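Side-chain contacts in riboflavin kinase, putative (Trypanosoma brucei, PDB 3BNW), which probably catalyses the ATP-dependent phosphorylation of riboflavin to FMN, the single step of this route of cofactor biosynthesis: residues A[40-45]-A[116-121]; A[53-58]-A[173-178]. One frame throughout, in Å; residues are numbered along the deposited sequence.

Contact 1: A[40-45]-A[116-121]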
# COMPACT_ATOMS: atom_id res chain seq x y z
N ALA A 40 10.89 -0.90 3.43
CA ALA A 40 10.14 -2.15 3.29
C ALA A 40 9.40 -2.16 1.96
O ALA A 40 8.79 -1.15 1.58
CB ALA A 40 9.17 -2.31 4.44
N ASN A 41 9.46 -3.29 1.26
CA ASN A 41 8.81 -3.44 -0.04
C ASN A 41 7.95 -4.69 -0.08
O ASN A 41 8.10 -5.59 0.74
CB ASN A 41 9.86 -3.55 -1.15
CG ASN A 41 10.91 -2.47 -1.08
OD1 ASN A 41 10.68 -1.33 -1.47
ND2 ASN A 41 12.09 -2.84 -0.58
N ILE A 42 7.05 -4.74 -1.05
CA ILE A 42 6.31 -5.96 -1.36
C ILE A 42 7.05 -6.67 -2.49
O ILE A 42 7.34 -6.06 -3.52
CB ILE A 42 4.86 -5.67 -1.78
CG1 ILE A 42 4.14 -4.90 -0.67
CG2 ILE A 42 4.12 -6.96 -2.08
CD1 ILE A 42 2.68 -4.63 -0.96
N GLY A 43 7.37 -7.94 -2.27
CA GLY A 43 8.09 -8.74 -3.26
C GLY A 43 7.25 -8.99 -4.50
O GLY A 43 6.17 -9.58 -4.42
N LEU A 44 7.75 -8.53 -5.65
CA LEU A 44 7.05 -8.68 -6.92
C LEU A 44 7.75 -9.71 -7.80
O LEU A 44 8.85 -10.17 -7.48
CB LEU A 44 6.98 -7.33 -7.65
CG LEU A 44 6.51 -6.12 -6.85
CD1 LEU A 44 6.53 -4.86 -7.71
CD2 LEU A 44 5.13 -6.36 -6.25
N ASP A 45 7.10 -10.06 -8.91
CA ASP A 45 7.72 -10.85 -9.97
C ASP A 45 7.42 -10.18 -11.31
O ASP A 45 6.74 -9.16 -11.35
CB ASP A 45 7.23 -12.31 -9.93
CG ASP A 45 5.72 -12.45 -10.14
OD1 ASP A 45 5.05 -11.48 -10.55
OD2 ASP A 45 5.20 -13.56 -9.90
N VAL A 116 1.63 -9.48 3.11
CA VAL A 116 0.81 -8.28 3.14
C VAL A 116 -0.19 -8.35 2.00
O VAL A 116 0.15 -8.74 0.88
CB VAL A 116 1.66 -6.98 3.05
CG1 VAL A 116 2.51 -6.97 1.79
CG2 VAL A 116 0.77 -5.76 3.09
N LYS A 117 -1.43 -7.99 2.30
CA LYS A 117 -2.47 -7.93 1.30
C LYS A 117 -2.98 -6.50 1.29
O LYS A 117 -3.25 -5.95 2.35
CB LYS A 117 -3.60 -8.89 1.68
CG LYS A 117 -3.17 -10.35 1.76
CD LYS A 117 -4.29 -11.23 2.30
CE LYS A 117 -3.76 -12.57 2.82
NZ LYS A 117 -4.83 -13.40 3.43
N ILE A 118 -3.09 -5.90 0.11
CA ILE A 118 -3.61 -4.54 0.01
C ILE A 118 -4.66 -4.41 -1.09
O ILE A 118 -4.57 -5.07 -2.13
CB ILE A 118 -2.49 -3.47 -0.19
CG1 ILE A 118 -1.65 -3.75 -1.43
CG2 ILE A 118 -1.58 -3.40 1.04
CD1 ILE A 118 -0.80 -2.57 -1.88
N ILE A 119 -5.67 -3.59 -0.83
CA ILE A 119 -6.61 -3.13 -1.85
C ILE A 119 -6.31 -1.63 -2.08
O ILE A 119 -6.43 -0.83 -1.16
CB ILE A 119 -8.08 -3.34 -1.42
CG1 ILE A 119 -8.36 -4.85 -1.30
CG2 ILE A 119 -9.04 -2.71 -2.42
CD1 ILE A 119 -9.80 -5.21 -0.93
N VAL A 120 -5.88 -1.29 -3.30
CA VAL A 120 -5.55 0.10 -3.65
C VAL A 120 -6.77 0.76 -4.26
O VAL A 120 -7.21 0.37 -5.33
CB VAL A 120 -4.37 0.18 -4.65
CG1 VAL A 120 -4.21 1.59 -5.17
CG2 VAL A 120 -3.08 -0.27 -4.01
N LEU A 121 -7.31 1.78 -3.59
CA LEU A 121 -8.58 2.38 -3.97
C LEU A 121 -8.44 3.73 -4.67
O LEU A 121 -9.39 4.19 -5.30
CB LEU A 121 -9.49 2.51 -2.75
CG LEU A 121 -9.94 1.17 -2.15
CD1 LEU A 121 -10.49 1.36 -0.74
CD2 LEU A 121 -10.97 0.51 -3.05

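Contact 2: A[53-58]-A[173-178]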
# COMPACT_ATOMS: atom_id res chain seq x y z
N GLN A 53 2.25 -1.44 -13.88
CA GLN A 53 2.77 -0.38 -14.74
C GLN A 53 1.88 0.87 -14.83
O GLN A 53 2.38 1.98 -14.76
CB GLN A 53 3.08 -0.92 -16.15
CG GLN A 53 4.32 -1.81 -16.22
CD GLN A 53 5.61 -1.10 -15.81
OE1 GLN A 53 6.35 -1.59 -14.95
NE2 GLN A 53 5.87 0.06 -16.41
N PRO A 54 0.55 0.70 -14.94
CA PRO A 54 -0.32 1.89 -15.01
C PRO A 54 -0.36 2.73 -13.73
O PRO A 54 -1.00 3.78 -13.73
CB PRO A 54 -1.71 1.30 -15.29
CG PRO A 54 -1.49 -0.11 -15.69
CD PRO A 54 -0.24 -0.55 -15.02
N TYR A 55 0.30 2.28 -12.67
CA TYR A 55 0.26 2.94 -11.37
C TYR A 55 1.62 3.51 -10.95
O TYR A 55 1.75 4.02 -9.83
CB TYR A 55 -0.24 1.96 -10.31
CG TYR A 55 -1.55 1.31 -10.69
CD1 TYR A 55 -1.59 0.03 -11.23
CD2 TYR A 55 -2.76 1.99 -10.54
CE1 TYR A 55 -2.79 -0.57 -11.59
CE2 TYR A 55 -3.96 1.40 -10.90
CZ TYR A 55 -3.97 0.12 -11.42
OH TYR A 55 -5.16 -0.47 -11.77
N LYS A 56 2.61 3.44 -11.83
CA LYS A 56 3.96 3.90 -11.50
C LYS A 56 4.03 5.42 -11.45
O LYS A 56 3.32 6.10 -12.19
CB LYS A 56 5.00 3.36 -12.49
CG LYS A 56 4.99 4.00 -13.88
CD LYS A 56 5.84 3.17 -14.83
CE LYS A 56 6.01 3.84 -16.18
NZ LYS A 56 6.86 3.02 -17.11
N ASN A 57 4.91 5.93 -10.58
CA ASN A 57 5.12 7.36 -10.36
C ASN A 57 4.02 7.97 -9.48
O ASN A 57 3.75 9.16 -9.57
CB ASN A 57 5.26 8.13 -11.69
CG ASN A 57 5.99 9.46 -11.55
OD1 ASN A 57 5.58 10.46 -12.13
ND2 ASN A 57 7.07 9.48 -10.78
N LEU A 58 3.42 7.15 -8.62
CA LEU A 58 2.28 7.57 -7.80
C LEU A 58 2.40 7.18 -6.34
O LEU A 58 3.01 6.16 -6.01
CB LEU A 58 0.98 6.95 -8.32
CG LEU A 58 0.58 7.22 -9.76
CD1 LEU A 58 -0.67 6.39 -10.08
CD2 LEU A 58 0.34 8.71 -10.00
N PRO A 173 3.81 -13.57 -5.69
CA PRO A 173 2.80 -12.52 -5.52
C PRO A 173 1.53 -12.79 -6.33
O PRO A 173 1.49 -13.71 -7.16
CB PRO A 173 3.51 -11.26 -6.03
CG PRO A 173 4.50 -11.76 -7.00
CD PRO A 173 4.96 -13.09 -6.47
N TYR A 174 0.49 -11.99 -6.08
CA TYR A 174 -0.76 -12.08 -6.82
C TYR A 174 -1.39 -10.69 -6.99
O TYR A 174 -1.44 -9.91 -6.04
CB TYR A 174 -1.74 -13.02 -6.12
CG TYR A 174 -3.04 -13.17 -6.87
CD1 TYR A 174 -4.18 -12.48 -6.49
CD2 TYR A 174 -3.11 -13.97 -8.00
CE1 TYR A 174 -5.36 -12.60 -7.20
CE2 TYR A 174 -4.28 -14.10 -8.72
CZ TYR A 174 -5.40 -13.41 -8.31
OH TYR A 174 -6.57 -13.55 -9.04
N PHE A 175 -1.87 -10.41 -8.20
CA PHE A 175 -2.53 -9.15 -8.53
C PHE A 175 -3.93 -9.43 -9.08
O PHE A 175 -4.11 -10.38 -9.84
CB PHE A 175 -1.69 -8.38 -9.57
CG PHE A 175 -2.37 -7.15 -10.13
CD1 PHE A 175 -3.30 -7.24 -11.15
CD2 PHE A 175 -2.04 -5.89 -9.65
CE1 PHE A 175 -3.92 -6.11 -11.67
CE2 PHE A 175 -2.65 -4.75 -10.18
CZ PHE A 175 -3.59 -4.87 -11.19
N GLU A 176 -4.91 -8.59 -8.72
CA GLU A 176 -6.27 -8.69 -9.28
C GLU A 176 -7.02 -7.35 -9.35
O GLU A 176 -7.05 -6.60 -8.39
CB GLU A 176 -7.10 -9.70 -8.47
CG GLU A 176 -8.58 -9.72 -8.89
CD GLU A 176 -9.36 -10.90 -8.34
OE1 GLU A 176 -8.75 -11.86 -7.84
OE2 GLU A 176 -10.60 -10.86 -8.43
N ASP A 177 -7.67 -7.09 -10.49
CA ASP A 177 -8.50 -5.89 -10.66
C ASP A 177 -9.86 -6.00 -9.95
O ASP A 177 -10.44 -7.08 -9.87
CB ASP A 177 -8.76 -5.63 -12.15
CG ASP A 177 -7.63 -4.86 -12.82
OD1 ASP A 177 -7.09 -3.93 -12.20
OD2 ASP A 177 -7.30 -5.17 -13.99
N LEU A 178 -10.37 -4.86 -9.48
CA LEU A 178 -11.68 -4.78 -8.82
C LEU A 178 -12.70 -4.05 -9.71
O LEU A 178 -12.38 -3.04 -10.33
CB LEU A 178 -11.55 -4.04 -7.48
CG LEU A 178 -11.21 -4.89 -6.25
CD1 LEU A 178 -10.10 -5.90 -6.54
CD2 LEU A 178 -10.82 -4.00 -5.07
O HOH W 1 -5.10 -2.48 -13.74

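Contact 1: A[40-45]-A[116-121]
Ile42 lays its longer branch across the CG1 methyl of Val116 and points the end of that branch at Ile118. The side chains of Ile42 and Val116 cross at about a right angle, and a single methyl, Val116 CG1, does all the touching on the valine side. Ile42 CG1 lies 3.6 Å from Val116 CG1, and Ile42 CD1 is equally near that same atom at 3.6 Å. The shorter branch of the isoleucine is more distant, with Ile42 CG2 4.2 Å from Val116 CG1. The valine methyl therefore sits against the CG1-CD1 bond rather than against one end of it.

Ile118 is met differently. It and Ile42 reach toward each other tip to tip, Ile42 CD1 standing 4.1 Å from Ile118 CD1. The torsions of Ile42 and Val116 fit the crossing: the extended branch of Ile42 (chi2 -177°) carries CD1 well beyond its own backbone, while Val116 CG1 is wedged between its own N and carbonyl carbon (chi1 58°), which presents it to Ile42. All three residues are buried and the contact is wholly apolar. With no hydrogen bond across it, the link comes from side chains alone, consistent with the 7.5 Å between Ile42 CA and Val116 CA.

Val116 and Ile118 turn one strand face toward Ile42; Lys117 and Ile119 lie on the other, Lys117 NZ bonding Phe165 O and Ile119 buried against Phe19 and Leu178. Strand 18-25 lies between the partners, pairing through Val25 and Lys23 with Asn41 and Gly43, and through Gly22 with Val116. A backbone bond from Ile42 to Val99 brings strand 98-103 alongside, with its Val99, Pro101 and Phe103 packed around the cluster.

Contact 2: A[53-58]-A[173-178]
Tyr55 OH has two partners, the backbone oxygen of Gln16 and a water that carries the contact over to Asp177. The water donates to Tyr55 OH at 2.8 Å and to Asp177 OD1 at 2.9 Å. Directly, Tyr55 OH and Asp177 OD1 are 4.0 Å apart, so the water is what joins phenol and carboxylate. The ring and carboxylate planes are turned 58° from each other, and Asp177, though exposed, brings its carboxylate end toward the tyrosine.

Next to this bridge, the ring contact is loose. Tyr55 CE1 meets Phe175 CZ at 4.4 Å, lying at the edge of the phenylalanine ring and near its plane. Phe175 holds CG anti to its N (chi1 172°), which sends the ring toward Tyr55. Phe18 connects the two rings: it stacks with Phe175 and meets Tyr55 with planes at about 50°, while Phe15 packs edge-to-face on the tyrosine. Pro54 CB, 4.2 Å above one face of the Tyr55 ring and toward its rim, adds a neighbour from the same turn.

Earlier in the strand, Tyr174 OH donates to Glu176 OE1 at 3.0 Å, approaching from above the carboxylate plane.

Residues 53-55 form a 3-10 turn, consistent with the bond from Lys56 N to Gln53 O at 3.3 Å. It leads into Asn57 and Leu58, which together face Ile86 in a G1 beta bulge at the start of strand 58-69. The water bridge and ring cluster thus join this helix-to-strand connection to the late strand 174-177, which pairs antiparallel with strand 18-25 of the flavokinase beta barrel.

How the contacts relate
The centres of contact 1 and contact 2 lie 9 Å apart, and both reach the same antiparallel sheet. Their segments alternate along the chain, 40-45, 53-58, 116-121 and 173-178, with helix 46-52 joining the first two. Strand 18-25 is the common element: it pairs with strands 41-42, 115-126 and 174-177, meeting the last through Arg21 and Phe19. The contacts also touch directly, Asp45 CG against Pro173 CG at 3.4 Å and Ile119 CG2 against Leu178 CD2 at 3.4 Å. These touches bring the C-terminal strand against the buried part of the sheet, so residues far apart in sequence pack side by side.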